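Putative polysaccharide biosynthesis protein with aminopeptidase-like domain (Clostridium acetobutylicum, PDB 3K9T) probably acts in the biosynthesis of modified polysaccharides, binding one zinc ion per subunit, and is not expected to be a peptidase despite its aminopeptidase-like domain. Local coordinates at residues Y99-L112 and L149-L162. Sequence-based numbering, arbitrary orientation.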
ATOM      1  N   TYR A  99     -12.520 -10.647 -45.746  1.00 24.83           N
ATOM      2  CA  TYR A  99     -11.423 -10.510 -46.697  1.00 25.28           C
ATOM      3  C   TYR A  99     -11.254 -11.752 -47.578  1.00 26.12           C
ATOM      4  O   TYR A  99     -10.210 -11.906 -48.213  1.00 27.74           O
ATOM      5  CB  TYR A  99     -10.096 -10.044 -46.038  1.00 24.42           C
ATOM      6  CG  TYR A  99      -9.866  -8.539 -46.123  1.00 25.55           C
ATOM      7  CD1 TYR A  99     -10.782  -7.642 -45.564  1.00 23.16           C
ATOM      8  CD2 TYR A  99      -8.754  -8.009 -46.766  1.00 21.64           C
ATOM      9  CE1 TYR A  99     -10.589  -6.264 -45.627  1.00 24.94           C
ATOM     10  CE2 TYR A  99      -8.566  -6.598 -46.855  1.00 27.86           C
ATOM     11  CZ  TYR A  99      -9.491  -5.738 -46.288  1.00 27.00           C
ATOM     12  OH  TYR A  99      -9.322  -4.361 -46.334  1.00 23.20           O
ATOM     13  N   SER A 100     -12.283 -12.601 -47.665  1.00 24.93           N
ATOM     14  CA  SER A 100     -12.202 -13.792 -48.519  1.00 25.96           C
ATOM     15  C   SER A 100     -11.962 -13.420 -49.987  1.00 26.26           C
ATOM     16  O   SER A 100     -12.702 -12.626 -50.576  1.00 24.78           O
ATOM     17  CB  SER A 100     -13.466 -14.681 -48.432  1.00 27.01           C
ATOM     18  OG  SER A 100     -13.458 -15.533 -47.286  1.00 25.04           O
ATOM     19  N   VAL A 101     -10.920 -14.006 -50.563  1.00 26.50           N
ATOM     20  CA  VAL A 101     -10.636 -13.873 -52.000  1.00 26.03           C
ATOM     21  C   VAL A 101     -11.836 -14.425 -52.797  1.00 26.11           C
ATOM     22  O   VAL A 101     -12.548 -15.273 -52.305  1.00 29.15           O
ATOM     23  CB  VAL A 101      -9.312 -14.589 -52.347  1.00 26.27           C
ATOM     24  CG1 VAL A 101      -8.143 -13.888 -51.630  1.00 24.45           C
ATOM     25  CG2 VAL A 101      -9.372 -16.062 -51.943  1.00 18.28           C
ATOM     26  N   PRO A 102     -12.116 -13.894 -53.996  1.00 26.09           N
ATOM     27  CA  PRO A 102     -13.260 -14.441 -54.730  1.00 27.25           C
ATOM     28  C   PRO A 102     -13.026 -15.892 -55.183  1.00 29.81           C
ATOM     29  O   PRO A 102     -11.900 -16.239 -55.528  1.00 29.76           O
ATOM     30  CB  PRO A 102     -13.373 -13.527 -55.951  1.00 25.91           C
ATOM     31  CG  PRO A 102     -12.058 -12.861 -56.062  1.00 24.50           C
ATOM     32  CD  PRO A 102     -11.495 -12.763 -54.699  1.00 25.74           C
ATOM     33  N   VAL A 103     -14.068 -16.728 -55.149  1.00 31.40           N
ATOM     34  CA  VAL A 103     -13.942 -18.113 -55.548  1.00 32.32           C
ATOM     35  C   VAL A 103     -15.224 -18.544 -56.233  1.00 33.77           C
ATOM     36  O   VAL A 103     -16.313 -18.115 -55.849  1.00 32.03           O
ATOM     37  CB  VAL A 103     -13.596 -19.089 -54.362  1.00 34.93           C
ATOM     38  CG1 VAL A 103     -12.971 -18.331 -53.146  1.00 29.44           C
ATOM     39  CG2 VAL A 103     -14.813 -19.945 -53.927  1.00 36.87           C
ATOM     40  N   HIS A 104     -15.073 -19.373 -57.266  1.00 34.56           N
ATOM     41  CA  HIS A 104     -16.202 -19.935 -57.987  1.00 37.24           C
ATOM     42  C   HIS A 104     -15.787 -21.341 -58.434  1.00 38.73           C
ATOM     43  O   HIS A 104     -15.036 -21.493 -59.384  1.00 39.41           O
ATOM     44  CB  HIS A 104     -16.595 -19.051 -59.168  1.00 37.27           C
ATOM     45  CG  HIS A 104     -17.846 -19.499 -59.854  1.00 43.89           C
ATOM     46  ND1 HIS A 104     -18.675 -20.468 -59.326  1.00 51.63           N
ATOM     47  CD2 HIS A 104     -18.446 -19.069 -60.990  1.00 46.84           C
ATOM     48  CE1 HIS A 104     -19.708 -20.644 -60.130  1.00 48.74           C
ATOM     49  NE2 HIS A 104     -19.596 -19.805 -61.143  1.00 45.65           N
ATOM     50  N   LYS A 105     -16.270 -22.358 -57.725  1.00 40.17           N
ATOM     51  CA  LYS A 105     -15.801 -23.723 -57.903  1.00 39.72           C
ATOM     52  C   LYS A 105     -16.872 -24.772 -57.678  1.00 39.48           C
ATOM     53  O   LYS A 105     -17.894 -24.504 -57.052  1.00 39.52           O
ATOM     54  CB  LYS A 105     -14.705 -24.009 -56.883  1.00 40.15           C
ATOM     55  CG  LYS A 105     -13.522 -23.050 -56.902  1.00 44.90           C
ATOM     56  CD  LYS A 105     -12.238 -23.717 -56.373  1.00 50.16           C
ATOM     57  CE  LYS A 105     -11.316 -22.733 -55.663  1.00 52.17           C
ATOM     58  NZ  LYS A 105      -9.896 -23.177 -55.703  1.00 59.84           N
ATOM     59  N   THR A 106     -16.636 -25.966 -58.220  1.00 38.18           N
ATOM     60  CA  THR A 106     -17.381 -27.138 -57.793  1.00 37.10           C
ATOM     61  C   THR A 106     -16.400 -27.973 -57.016  1.00 36.82           C
ATOM     62  O   THR A 106     -15.299 -28.221 -57.468  1.00 37.80           O
ATOM     63  CB  THR A 106     -17.987 -27.974 -58.919  1.00 36.52           C
ATOM     64  OG1 THR A 106     -19.214 -27.366 -59.329  1.00 36.58           O
ATOM     65  CG2 THR A 106     -18.310 -29.382 -58.405  1.00 33.66           C
HETATM   66  N   MSE A 107     -16.781 -28.366 -55.817  1.00 37.18           N
HETATM   67  CA  MSE A 107     -15.946 -29.225 -55.011  1.00 37.30           C
HETATM   68  C   MSE A 107     -16.785 -30.263 -54.280  1.00 38.88           C
HETATM   69  O   MSE A 107     -17.991 -30.073 -54.053  1.00 39.42           O
HETATM   70  CB  MSE A 107     -15.056 -28.425 -54.046  1.00 35.69           C
HETATM   71  CG  MSE A 107     -15.396 -26.973 -53.911  1.00 33.05           C
HETATM   72 SE   MSE A 107     -14.088 -26.077 -52.791  0.75 29.44          SE
HETATM   73  CE  MSE A 107     -14.100 -24.443 -53.774  1.00 32.48           C
ATOM     74  N   THR A 108     -16.143 -31.385 -53.975  1.00 38.59           N
ATOM     75  CA  THR A 108     -16.774 -32.428 -53.200  1.00 39.46           C
ATOM     76  C   THR A 108     -16.676 -32.020 -51.724  1.00 40.97           C
ATOM     77  O   THR A 108     -15.884 -31.134 -51.377  1.00 39.28           O
ATOM     78  CB  THR A 108     -16.117 -33.797 -53.447  1.00 39.62           C
ATOM     79  OG1 THR A 108     -14.916 -33.903 -52.678  1.00 35.37           O
ATOM     80  CG2 THR A 108     -15.823 -34.006 -54.954  1.00 35.92           C
ATOM     81  N   LEU A 109     -17.477 -32.657 -50.865  1.00 42.38           N
ATOM     82  CA  LEU A 109     -17.485 -32.320 -49.434  1.00 42.66           C
ATOM     83  C   LEU A 109     -16.079 -32.364 -48.843  1.00 43.26           C
ATOM     84  O   LEU A 109     -15.679 -31.439 -48.102  1.00 42.76           O
ATOM     85  CB  LEU A 109     -18.431 -33.226 -48.619  1.00 42.63           C
ATOM     86  CG  LEU A 109     -18.673 -32.823 -47.139  1.00 40.37           C
ATOM     87  CD1 LEU A 109     -19.266 -31.437 -47.009  1.00 41.86           C
ATOM     88  CD2 LEU A 109     -19.569 -33.799 -46.401  1.00 37.64           C
ATOM     89  N   ASP A 110     -15.328 -33.415 -49.190  1.00 42.15           N
ATOM     90  CA  ASP A 110     -13.971 -33.592 -48.670  1.00 42.40           C
ATOM     91  C   ASP A 110     -12.990 -32.497 -49.098  1.00 41.65           C
ATOM     92  O   ASP A 110     -12.041 -32.200 -48.361  1.00 39.63           O
ATOM     93  CB  ASP A 110     -13.429 -34.947 -49.074  1.00 43.03           C
ATOM     94  CG  ASP A 110     -14.234 -36.075 -48.488  1.00 50.67           C
ATOM     95  OD1 ASP A 110     -14.556 -36.011 -47.278  1.00 57.27           O
ATOM     96  OD2 ASP A 110     -14.551 -37.021 -49.243  1.00 59.05           O
ATOM     97  N   GLU A 111     -13.212 -31.902 -50.274  1.00 41.52           N
ATOM     98  CA  GLU A 111     -12.331 -30.823 -50.751  1.00 41.24           C
ATOM     99  C   GLU A 111     -12.774 -29.500 -50.113  1.00 39.06           C
ATOM    100  O   GLU A 111     -11.942 -28.640 -49.868  1.00 38.01           O
ATOM    101  CB  GLU A 111     -12.282 -30.704 -52.299  1.00 41.78           C
ATOM    102  CG  GLU A 111     -12.871 -31.864 -53.070  1.00 43.41           C
ATOM    103  CD  GLU A 111     -12.573 -31.844 -54.575  1.00 48.19           C
ATOM    104  OE1 GLU A 111     -11.450 -32.233 -54.980  1.00 51.66           O
ATOM    105  OE2 GLU A 111     -13.488 -31.497 -55.361  1.00 47.20           O
ATOM    106  N   LEU A 112     -14.076 -29.354 -49.853  1.00 37.44           N
ATOM    107  CA  LEU A 112     -14.625 -28.157 -49.204  1.00 38.24           C
ATOM    108  C   LEU A 112     -14.272 -28.079 -47.707  1.00 38.13           C
ATOM    109  O   LEU A 112     -13.894 -27.003 -47.204  1.00 35.29           O
ATOM    110  CB  LEU A 112     -16.154 -28.103 -49.366  1.00 38.14           C
ATOM    111  CG  LEU A 112     -16.942 -26.824 -49.022  1.00 37.52           C
ATOM    112  CD1 LEU A 112     -16.430 -25.586 -49.762  1.00 36.29           C
ATOM    113  CD2 LEU A 112     -18.422 -27.039 -49.325  1.00 28.40           C
ATOM    114  N   LEU A 149     -24.500 -32.214 -43.370  1.00 38.38           N
ATOM    115  CA  LEU A 149     -24.031 -32.075 -44.772  1.00 41.43           C
ATOM    116  C   LEU A 149     -23.601 -33.388 -45.404  1.00 45.33           C
ATOM    117  O   LEU A 149     -22.958 -34.208 -44.766  1.00 46.90           O
ATOM    118  CB  LEU A 149     -22.849 -31.121 -44.896  1.00 41.08           C
ATOM    119  CG  LEU A 149     -23.072 -29.613 -44.842  1.00 36.15           C
ATOM    120  CD1 LEU A 149     -21.704 -28.996 -44.799  1.00 22.84           C
ATOM    121  CD2 LEU A 149     -23.866 -29.128 -46.043  1.00 33.75           C
ATOM    122  N   CYS A 150     -23.915 -33.546 -46.688  1.00 49.72           N
ATOM    123  CA  CYS A 150     -23.603 -34.779 -47.439  1.00 52.39           C
ATOM    124  C   CYS A 150     -22.338 -34.797 -48.254  1.00 52.50           C
ATOM    125  O   CYS A 150     -21.771 -33.747 -48.594  1.00 53.76           O
ATOM    126  CB  CYS A 150     -24.694 -35.037 -48.452  1.00 51.71           C
ATOM    127  SG  CYS A 150     -26.101 -35.563 -47.632  1.00 65.97           S
ATOM    128  N   ASP A 151     -21.920 -36.024 -48.569  1.00 51.08           N
ATOM    129  CA  ASP A 151     -20.955 -36.249 -49.624  1.00 49.63           C
ATOM    130  C   ASP A 151     -21.713 -35.772 -50.854  1.00 46.83           C
ATOM    131  O   ASP A 151     -22.877 -36.134 -51.043  1.00 45.90           O
ATOM    132  CB  ASP A 151     -20.573 -37.730 -49.752  1.00 50.60           C
ATOM    133  CG  ASP A 151     -19.304 -38.082 -48.989  1.00 53.99           C
ATOM    134  OD1 ASP A 151     -19.093 -37.549 -47.880  1.00 57.29           O
ATOM    135  OD2 ASP A 151     -18.511 -38.896 -49.513  1.00 62.79           O
ATOM    136  N   ASP A 152     -21.087 -34.929 -51.666  1.00 44.00           N
ATOM    137  CA  ASP A 152     -21.808 -34.309 -52.770  1.00 41.89           C
ATOM    138  C   ASP A 152     -20.856 -33.454 -53.597  1.00 41.15           C
ATOM    139  O   ASP A 152     -19.674 -33.323 -53.250  1.00 40.03           O
ATOM    140  CB  ASP A 152     -22.945 -33.423 -52.200  1.00 42.12           C
ATOM    141  CG  ASP A 152     -24.001 -33.077 -53.223  1.00 40.70           C
ATOM    142  OD1 ASP A 152     -23.999 -33.684 -54.293  1.00 45.38           O
ATOM    143  OD2 ASP A 152     -24.839 -32.192 -52.977  1.00 40.48           O
ATOM    144  N   ASP A 153     -21.368 -32.926 -54.713  1.00 40.10           N
ATOM    145  CA  ASP A 153     -20.675 -31.900 -55.486  1.00 40.91           C
ATOM    146  C   ASP A 153     -21.392 -30.613 -55.154  1.00 39.55           C
ATOM    147  O   ASP A 153     -22.613 -30.478 -55.337  1.00 38.49           O
ATOM    148  CB  ASP A 153     -20.682 -32.158 -57.002  1.00 41.76           C
ATOM    149  CG  ASP A 153     -19.597 -33.135 -57.437  1.00 44.49           C
ATOM    150  OD1 ASP A 153     -18.400 -32.912 -57.113  1.00 49.35           O
ATOM    151  OD2 ASP A 153     -19.950 -34.126 -58.110  1.00 47.42           O
ATOM    152  N   TYR A 154     -20.615 -29.678 -54.628  1.00 38.63           N
ATOM    153  CA  TYR A 154     -21.141 -28.416 -54.182  1.00 36.82           C
ATOM    154  C   TYR A 154     -20.625 -27.305 -55.072  1.00 35.25           C
ATOM    155  O   TYR A 154     -19.461 -27.305 -55.431  1.00 34.31           O
ATOM    156  CB  TYR A 154     -20.713 -28.163 -52.729  1.00 36.48           C
ATOM    157  CG  TYR A 154     -21.382 -29.053 -51.700  1.00 34.60           C
ATOM    158  CD1 TYR A 154     -22.670 -28.770 -51.246  1.00 30.68           C
ATOM    159  CD2 TYR A 154     -20.723 -30.164 -51.168  1.00 33.43           C
ATOM    160  CE1 TYR A 154     -23.295 -29.572 -50.303  1.00 29.15           C
ATOM    161  CE2 TYR A 154     -21.336 -30.973 -50.209  1.00 36.06           C
ATOM    162  CZ  TYR A 154     -22.631 -30.670 -49.777  1.00 35.75           C
ATOM    163  OH  TYR A 154     -23.271 -31.458 -48.833  1.00 33.70           O
ATOM    164  N   GLU A 155     -21.508 -26.384 -55.448  1.00 35.10           N
ATOM    165  CA  GLU A 155     -21.107 -25.133 -56.078  1.00 35.58           C
ATOM    166  C   GLU A 155     -20.704 -24.190 -54.935  1.00 35.71           C
ATOM    167  O   GLU A 155     -21.469 -23.990 -53.981  1.00 35.73           O
ATOM    168  CB  GLU A 155     -22.258 -24.513 -56.877  1.00 35.62           C
ATOM    169  CG  GLU A 155     -21.806 -23.468 -57.904  1.00 40.62           C
ATOM    170  CD  GLU A 155     -22.953 -22.655 -58.498  1.00 45.44           C
ATOM    171  OE1 GLU A 155     -24.116 -22.846 -58.097  1.00 49.09           O
ATOM    172  OE2 GLU A 155     -22.684 -21.796 -59.358  1.00 48.39           O
ATOM    173  N   VAL A 156     -19.496 -23.646 -55.032  1.00 34.64           N
ATOM    174  CA  VAL A 156     -18.938 -22.770 -54.025  1.00 33.79           C
ATOM    175  C   VAL A 156     -18.676 -21.418 -54.654  1.00 33.62           C
ATOM    176  O   VAL A 156     -17.828 -21.289 -55.538  1.00 32.26           O
ATOM    177  CB  VAL A 156     -17.630 -23.337 -53.480  1.00 35.24           C
ATOM    178  CG1 VAL A 156     -17.047 -22.413 -52.387  1.00 32.93           C
ATOM    179  CG2 VAL A 156     -17.864 -24.762 -52.958  1.00 35.03           C
ATOM    180  N   VAL A 157     -19.411 -20.416 -54.182  1.00 32.89           N
ATOM    181  CA  VAL A 157     -19.331 -19.072 -54.705  1.00 31.90           C
ATOM    182  C   VAL A 157     -19.074 -18.056 -53.589  1.00 32.46           C
ATOM    183  O   VAL A 157     -19.825 -17.992 -52.616  1.00 33.08           O
ATOM    184  CB  VAL A 157     -20.667 -18.672 -55.401  1.00 31.09           C
ATOM    185  CG1 VAL A 157     -20.623 -17.220 -55.826  1.00 28.09           C
ATOM    186  CG2 VAL A 157     -20.954 -19.565 -56.580  1.00 26.78           C
ATOM    187  N   ILE A 158     -17.982 -17.311 -53.721  1.00 31.49           N
ATOM    188  CA  ILE A 158     -17.755 -16.099 -52.946  1.00 31.15           C
ATOM    189  C   ILE A 158     -17.525 -14.993 -53.983  1.00 31.78           C
ATOM    190  O   ILE A 158     -16.453 -14.919 -54.590  1.00 31.19           O
ATOM    191  CB  ILE A 158     -16.526 -16.160 -52.001  1.00 31.32           C
ATOM    192  CG1 ILE A 158     -16.677 -17.260 -50.949  1.00 32.88           C
ATOM    193  CG2 ILE A 158     -16.340 -14.816 -51.316  1.00 25.70           C
ATOM    194  CD1 ILE A 158     -15.372 -17.528 -50.129  1.00 28.09           C
ATOM    195  N   ASP A 159     -18.538 -14.151 -54.179  1.00 31.68           N
ATOM    196  CA  ASP A 159     -18.490 -13.046 -55.128  1.00 31.48           C
ATOM    197  C   ASP A 159     -17.973 -11.809 -54.416  1.00 31.31           C
ATOM    198  O   ASP A 159     -18.754 -10.964 -53.962  1.00 30.45           O
ATOM    199  CB  ASP A 159     -19.887 -12.780 -55.719  1.00 32.11           C
ATOM    200  CG  ASP A 159     -19.868 -11.757 -56.840  1.00 34.55           C
ATOM    201  OD1 ASP A 159     -18.756 -11.398 -57.291  1.00 32.65           O
ATOM    202  OD2 ASP A 159     -20.967 -11.314 -57.256  1.00 38.90           O
ATOM    203  N   SER A 160     -16.647 -11.709 -54.340  1.00 30.98           N
ATOM    204  CA  SER A 160     -15.978 -10.626 -53.624  1.00 30.41           C
ATOM    205  C   SER A 160     -14.955  -9.943 -54.505  1.00 28.94           C
ATOM    206  O   SER A 160     -14.701 -10.396 -55.617  1.00 29.58           O
ATOM    207  CB  SER A 160     -15.272 -11.200 -52.376  1.00 30.87           C
ATOM    208  OG  SER A 160     -14.358 -12.226 -52.717  1.00 32.42           O
ATOM    209  N   SER A 161     -14.382  -8.843 -54.016  1.00 27.56           N
ATOM    210  CA  SER A 161     -13.257  -8.195 -54.695  1.00 27.80           C
ATOM    211  C   SER A 161     -12.255  -7.728 -53.682  1.00 28.30           C
ATOM    212  O   SER A 161     -12.632  -7.332 -52.588  1.00 30.05           O
ATOM    213  CB  SER A 161     -13.695  -6.992 -55.545  1.00 27.34           C
ATOM    214  OG  SER A 161     -14.298  -5.999 -54.743  1.00 27.48           O
ATOM    215  N   LEU A 162     -10.984  -7.762 -54.067  1.00 29.89           N
ATOM    216  CA  LEU A 162      -9.870  -7.365 -53.210  1.00 31.26           C
ATOM    217  C   LEU A 162      -8.922  -6.593 -54.129  1.00 34.61           C
ATOM    218  O   LEU A 162      -8.154  -7.178 -54.905  1.00 38.15           O
ATOM    219  CB  LEU A 162      -9.219  -8.604 -52.604  1.00 28.94           C
ATOM    220  CG  LEU A 162      -8.190  -8.458 -51.482  1.00 31.55           C
ATOM    221  CD1 LEU A 162      -8.664  -7.577 -50.338  1.00 24.34           C
ATOM    222  CD2 LEU A 162      -7.818  -9.852 -50.965  1.00 23.63           C
TER
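Val103, Lys105 and Met107 pair with Ile158, Val156 and Tyr154 as the hydrogen-bonded pairs of two antiparallel strands, whose axes approach to 4.4 Å with directions 150° apart. The alternation of side chains then yields two unlike faces. On one, Val156 is the central apolar residue: its CG2 meets Met107 CG at 3.4 Å and Leu112 CD1 at 3.6 Å, while its CG1 touches Val103 CG2. Met107, present as selenomethionine, lies across this valine at about a right angle, its chain bent at chi3 (144°), which carries CE on to Val156 CB and CG1. Helix 109-112 begins after its N-cap Thr108, whose N donates to the anti lone pair of Glu111 OE2. From this helix Leu109 reaches Tyr154, CD1 to CE2 3.8 Å. The phenol is fixed at its far end, where Tyr154 OH donates to Cys150 O at 2.7 Å. On the other face, His104, with CG anti to the backbone N (chi1 -173°), runs alongside Val157, and Glu155 OE2 comes to the ring edge 3.3 Å from His104 CE1; Glu155 OE1 forms a salt bridge with Arg79. Beyond the regular pairing, Ser160 OG donates to Ser100 O at 2.7 Å, a carbonyl that also accepts from Trp71 NE1. Farther on, Leu162 CD1 packs against the Tyr99 ring, which is stacked with Trp71. Within the insert region's four-stranded antiparallel sheet, strand 103-108 forms one edge, as counted within this chain, and strand 153-163 lies between it and strand 70-79; Phe139 of strand 139-140 packs on Val156 and Ile158, and Val86 of strand 85-88 on Tyr154.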